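Local coordinates for DUF1987 domain-containing protein (PDB 6K4F) that probably acts as the phosphorylatable regulator of the SiaABC threonine phosphorylation pathway, which controls biofilm formation in response to carbon availability, at residues A[38-52]-A[72-84]. Numbering follows the deposited sequence.
Sequences YELFGQVIDWVERFL and SIKAMMDILDLLE
Ser72 OG touches the edge of the Phe41 ring, 3.7 Å from CE2 and near the ring plane. This buried hydroxyl is gripped from elsewhere: it is hydrogen-bonded to Ser32 OG and Asn69 OD1, and makes a weak bond to Ser37 OG. Phe41 is a knob in a hole formed by Ser72, Ala75, Met76 and Ile79. With CG anti to the carbonyl carbon (chi1 -74°), the ring lies against Ala75, CD2 being 3.6 Å from Ala75 CB. Met76 SD makes an oblique Met-aromatic contact, 5.1 Å from the ring centroid. Leu40 CD2 sits above one face of the ring, toward its rim.

Further along, the meeting is aliphatic. Ile45 CG1 packs 3.8 Å from Ile79 CG1, where the CA atoms of the two segments come nearest. Ile79 CD1 reaches Val44 CG1, and Val48 CG1 meets Leu83 CD2 at 4.1 Å. On the more exposed flank, the methylene CG of Glu49 lies 3.8 Å from Leu82 CD1.

The segments run almost parallel, at 8°, and their axes come within 10.0 Å. Their helices connect two successive beta-alpha-beta units (25-29, 37-53, 59-68 and 59-68, 70-88, 93-99), packed on the same sheet face. Met76 and Leu83 rest on strand 59-68; Val44 touches strand 6-8, and Ile73 and Leu80 meet helix 108-115.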
# COMPACT_ATOMS: atom_id res chain seq x y z
N TYR A 38 8.64 8.67 6.77
CA TYR A 38 8.64 9.31 5.47
C TYR A 38 9.94 9.05 4.70
O TYR A 38 9.93 9.07 3.47
CB TYR A 38 8.37 10.81 5.59
CG TYR A 38 7.36 11.29 4.56
CD1 TYR A 38 7.76 12.12 3.51
CD2 TYR A 38 6.03 10.89 4.62
CE1 TYR A 38 6.85 12.55 2.56
CE2 TYR A 38 5.11 11.31 3.67
CZ TYR A 38 5.53 12.14 2.64
OH TYR A 38 4.62 12.57 1.70
N GLU A 39 11.04 8.78 5.40
CA GLU A 39 12.25 8.35 4.70
C GLU A 39 12.01 7.03 3.98
O GLU A 39 12.49 6.83 2.85
CB GLU A 39 13.42 8.21 5.67
CG GLU A 39 14.37 9.40 5.71
CD GLU A 39 14.76 9.91 4.33
OE1 GLU A 39 14.20 10.95 3.91
OE2 GLU A 39 15.62 9.28 3.67
N LEU A 40 11.24 6.14 4.60
CA LEU A 40 10.96 4.84 3.99
C LEU A 40 9.85 4.91 2.95
O LEU A 40 9.98 4.35 1.86
CB LEU A 40 10.62 3.83 5.09
CG LEU A 40 10.31 2.42 4.58
CD1 LEU A 40 11.61 1.72 4.25
CD2 LEU A 40 9.49 1.65 5.61
N PHE A 41 8.74 5.61 3.25
CA PHE A 41 7.57 5.56 2.38
C PHE A 41 7.49 6.69 1.37
O PHE A 41 6.62 6.64 0.48
CB PHE A 41 6.28 5.59 3.23
CG PHE A 41 6.01 4.30 3.94
CD1 PHE A 41 5.54 3.19 3.23
CD2 PHE A 41 6.27 4.17 5.30
CE1 PHE A 41 5.31 1.98 3.89
CE2 PHE A 41 6.04 2.98 5.96
CZ PHE A 41 5.57 1.88 5.26
N GLY A 42 8.30 7.74 1.52
CA GLY A 42 8.23 8.83 0.57
C GLY A 42 8.46 8.35 -0.84
O GLY A 42 7.73 8.73 -1.76
N GLN A 43 9.44 7.47 -1.02
CA GLN A 43 9.73 6.91 -2.34
C GLN A 43 8.60 6.01 -2.83
O GLN A 43 8.44 5.84 -4.05
CB GLN A 43 11.05 6.15 -2.29
CG GLN A 43 10.99 4.94 -1.37
CD GLN A 43 12.34 4.46 -0.90
OE1 GLN A 43 13.34 4.48 -1.65
NE2 GLN A 43 12.38 3.98 0.36
N VAL A 44 7.83 5.41 -1.91
CA VAL A 44 6.70 4.57 -2.32
C VAL A 44 5.56 5.44 -2.83
O VAL A 44 4.95 5.16 -3.87
CB VAL A 44 6.24 3.69 -1.14
CG1 VAL A 44 5.07 2.76 -1.59
CG2 VAL A 44 7.42 2.91 -0.57
N ILE A 45 5.25 6.50 -2.08
CA ILE A 45 4.28 7.48 -2.54
C ILE A 45 4.67 7.99 -3.91
O ILE A 45 3.85 8.06 -4.84
CB ILE A 45 4.17 8.62 -1.51
CG1 ILE A 45 3.58 8.08 -0.20
CG2 ILE A 45 3.32 9.76 -2.06
CD1 ILE A 45 3.61 9.07 0.95
N ASP A 46 5.95 8.35 -4.07
CA ASP A 46 6.44 8.85 -5.34
C ASP A 46 6.23 7.83 -6.45
O ASP A 46 5.77 8.18 -7.54
CB ASP A 46 7.93 9.20 -5.20
CG ASP A 46 8.45 10.05 -6.33
OD1 ASP A 46 8.78 9.49 -7.40
OD2 ASP A 46 8.54 11.29 -6.15
N TRP A 47 6.57 6.56 -6.20
CA TRP A 47 6.41 5.54 -7.22
C TRP A 47 4.95 5.40 -7.63
O TRP A 47 4.63 5.28 -8.82
CB TRP A 47 6.97 4.21 -6.70
CG TRP A 47 7.05 3.10 -7.72
CD1 TRP A 47 8.10 2.80 -8.53
CD2 TRP A 47 6.03 2.14 -8.02
NE1 TRP A 47 7.80 1.72 -9.32
CE2 TRP A 47 6.54 1.28 -9.02
CE3 TRP A 47 4.73 1.91 -7.54
CZ2 TRP A 47 5.79 0.23 -9.57
CZ3 TRP A 47 3.99 0.87 -8.07
CH2 TRP A 47 4.53 0.03 -9.07
N VAL A 48 4.04 5.44 -6.66
CA VAL A 48 2.62 5.34 -6.99
C VAL A 48 2.19 6.53 -7.82
O VAL A 48 1.49 6.39 -8.83
CB VAL A 48 1.79 5.21 -5.70
CG1 VAL A 48 0.28 5.31 -6.03
CG2 VAL A 48 2.11 3.90 -5.01
N GLU A 49 2.61 7.74 -7.41
CA GLU A 49 2.31 8.95 -8.18
C GLU A 49 2.76 8.81 -9.62
O GLU A 49 2.00 9.10 -10.55
CB GLU A 49 2.99 10.16 -7.54
CG GLU A 49 2.24 10.84 -6.41
CD GLU A 49 3.09 11.89 -5.71
OE1 GLU A 49 2.66 12.42 -4.67
OE2 GLU A 49 4.21 12.18 -6.20
N ARG A 50 4.00 8.38 -9.83
CA ARG A 50 4.53 8.24 -11.18
C ARG A 50 3.78 7.17 -11.96
O ARG A 50 3.50 7.35 -13.15
CB ARG A 50 6.03 7.95 -11.14
CG ARG A 50 6.86 9.10 -10.55
CD ARG A 50 8.36 8.87 -10.66
NE ARG A 50 8.88 7.99 -9.61
CZ ARG A 50 9.28 6.75 -9.86
NH1 ARG A 50 9.21 6.28 -11.10
NH2 ARG A 50 9.73 5.99 -8.88
N PHE A 51 3.44 6.05 -11.31
CA PHE A 51 2.70 5.00 -12.01
C PHE A 51 1.36 5.51 -12.50
O PHE A 51 0.92 5.18 -13.61
CB PHE A 51 2.51 3.79 -11.10
CG PHE A 51 1.80 2.65 -11.76
CD1 PHE A 51 2.52 1.67 -12.43
CD2 PHE A 51 0.41 2.56 -11.74
CE1 PHE A 51 1.88 0.61 -13.06
CE2 PHE A 51 -0.24 1.51 -12.37
CZ PHE A 51 0.49 0.54 -13.03
N LEU A 52 0.68 6.32 -11.68
CA LEU A 52 -0.62 6.86 -12.07
C LEU A 52 -0.47 7.88 -13.19
O LEU A 52 -1.34 7.97 -14.07
CB LEU A 52 -1.29 7.50 -10.85
CG LEU A 52 -1.55 6.51 -9.72
CD1 LEU A 52 -2.01 7.22 -8.46
CD2 LEU A 52 -2.56 5.45 -10.17
N SER A 72 3.65 5.06 10.29
CA SER A 72 3.40 4.15 9.17
C SER A 72 1.92 4.14 8.80
O SER A 72 1.57 4.06 7.62
CB SER A 72 3.87 2.73 9.52
OG SER A 72 5.28 2.67 9.56
N ILE A 73 1.04 4.21 9.80
CA ILE A 73 -0.38 4.36 9.53
C ILE A 73 -0.63 5.62 8.70
O ILE A 73 -1.39 5.60 7.73
CB ILE A 73 -1.18 4.37 10.85
CG1 ILE A 73 -1.19 2.97 11.48
CG2 ILE A 73 -2.61 4.86 10.61
CD1 ILE A 73 -1.82 2.94 12.86
N LYS A 74 0.02 6.73 9.06
CA LYS A 74 -0.17 7.96 8.30
C LYS A 74 0.34 7.84 6.88
O LYS A 74 -0.28 8.35 5.94
CB LYS A 74 0.51 9.12 9.02
CG LYS A 74 -0.08 9.35 10.41
CD LYS A 74 0.46 10.59 11.07
CE LYS A 74 -0.33 10.90 12.32
NZ LYS A 74 -1.44 11.84 12.05
N ALA A 75 1.48 7.16 6.71
CA ALA A 75 2.05 6.97 5.37
C ALA A 75 1.14 6.12 4.50
O ALA A 75 0.93 6.43 3.32
CB ALA A 75 3.44 6.33 5.49
N MET A 76 0.58 5.05 5.07
CA MET A 76 -0.36 4.23 4.29
C MET A 76 -1.64 4.98 3.95
O MET A 76 -2.19 4.83 2.86
CB MET A 76 -0.67 2.94 5.03
CG MET A 76 0.59 2.12 5.27
SD MET A 76 1.10 1.27 3.76
CE MET A 76 -0.50 0.79 3.08
N MET A 77 -2.15 5.79 4.88
CA MET A 77 -3.32 6.61 4.56
C MET A 77 -3.03 7.54 3.39
O MET A 77 -3.90 7.77 2.54
CB MET A 77 -3.76 7.40 5.79
CG MET A 77 -4.98 8.26 5.57
SD MET A 77 -6.47 7.25 5.65
CE MET A 77 -6.38 6.80 7.37
N ASP A 78 -1.80 8.07 3.32
CA ASP A 78 -1.41 8.93 2.21
C ASP A 78 -1.44 8.17 0.89
O ASP A 78 -1.93 8.68 -0.12
CB ASP A 78 -0.02 9.52 2.45
CG ASP A 78 0.01 10.59 3.56
OD1 ASP A 78 -1.07 11.10 3.94
OD2 ASP A 78 1.11 10.93 4.03
N ILE A 79 -0.91 6.94 0.89
CA ILE A 79 -0.98 6.10 -0.30
C ILE A 79 -2.43 5.81 -0.67
O ILE A 79 -2.84 5.96 -1.83
CB ILE A 79 -0.19 4.80 -0.07
CG1 ILE A 79 1.31 5.10 0.04
CG2 ILE A 79 -0.48 3.79 -1.17
CD1 ILE A 79 2.14 3.92 0.54
N LEU A 80 -3.24 5.40 0.31
CA LEU A 80 -4.64 5.11 0.03
C LEU A 80 -5.37 6.34 -0.48
O LEU A 80 -6.22 6.24 -1.38
CB LEU A 80 -5.32 4.57 1.29
CG LEU A 80 -4.79 3.22 1.78
CD1 LEU A 80 -5.55 2.72 3.01
CD2 LEU A 80 -4.84 2.19 0.65
N ASP A 81 -5.05 7.52 0.06
CA ASP A 81 -5.69 8.74 -0.43
C ASP A 81 -5.29 9.05 -1.87
O ASP A 81 -6.12 9.53 -2.65
CB ASP A 81 -5.38 9.92 0.50
CG ASP A 81 -6.28 9.94 1.77
OD1 ASP A 81 -7.44 9.49 1.70
OD2 ASP A 81 -5.82 10.42 2.83
N LEU A 82 -4.04 8.75 -2.24
CA LEU A 82 -3.64 8.86 -3.65
C LEU A 82 -4.46 7.91 -4.52
O LEU A 82 -4.94 8.29 -5.60
CB LEU A 82 -2.15 8.57 -3.80
CG LEU A 82 -1.21 9.76 -3.97
CD1 LEU A 82 -1.38 10.36 -5.36
CD2 LEU A 82 -1.45 10.82 -2.90
N LEU A 83 -4.60 6.66 -4.09
CA LEU A 83 -5.38 5.70 -4.86
C LEU A 83 -6.84 6.12 -4.95
O LEU A 83 -7.49 5.92 -5.98
CB LEU A 83 -5.26 4.31 -4.23
CG LEU A 83 -3.84 3.72 -4.18
CD1 LEU A 83 -3.85 2.41 -3.42
CD2 LEU A 83 -3.35 3.51 -5.58
N GLU A 84 -7.39 6.67 -3.87
CA GLU A 84 -8.81 7.03 -3.88
C GLU A 84 -9.07 8.18 -4.85
O GLU A 84 -10.01 8.14 -5.64
CB GLU A 84 -9.28 7.39 -2.47
CG GLU A 84 -10.68 8.02 -2.43
CD GLU A 84 -11.79 7.00 -2.65
OE1 GLU A 84 -11.48 5.81 -2.85
OE2 GLU A 84 -12.98 7.40 -2.63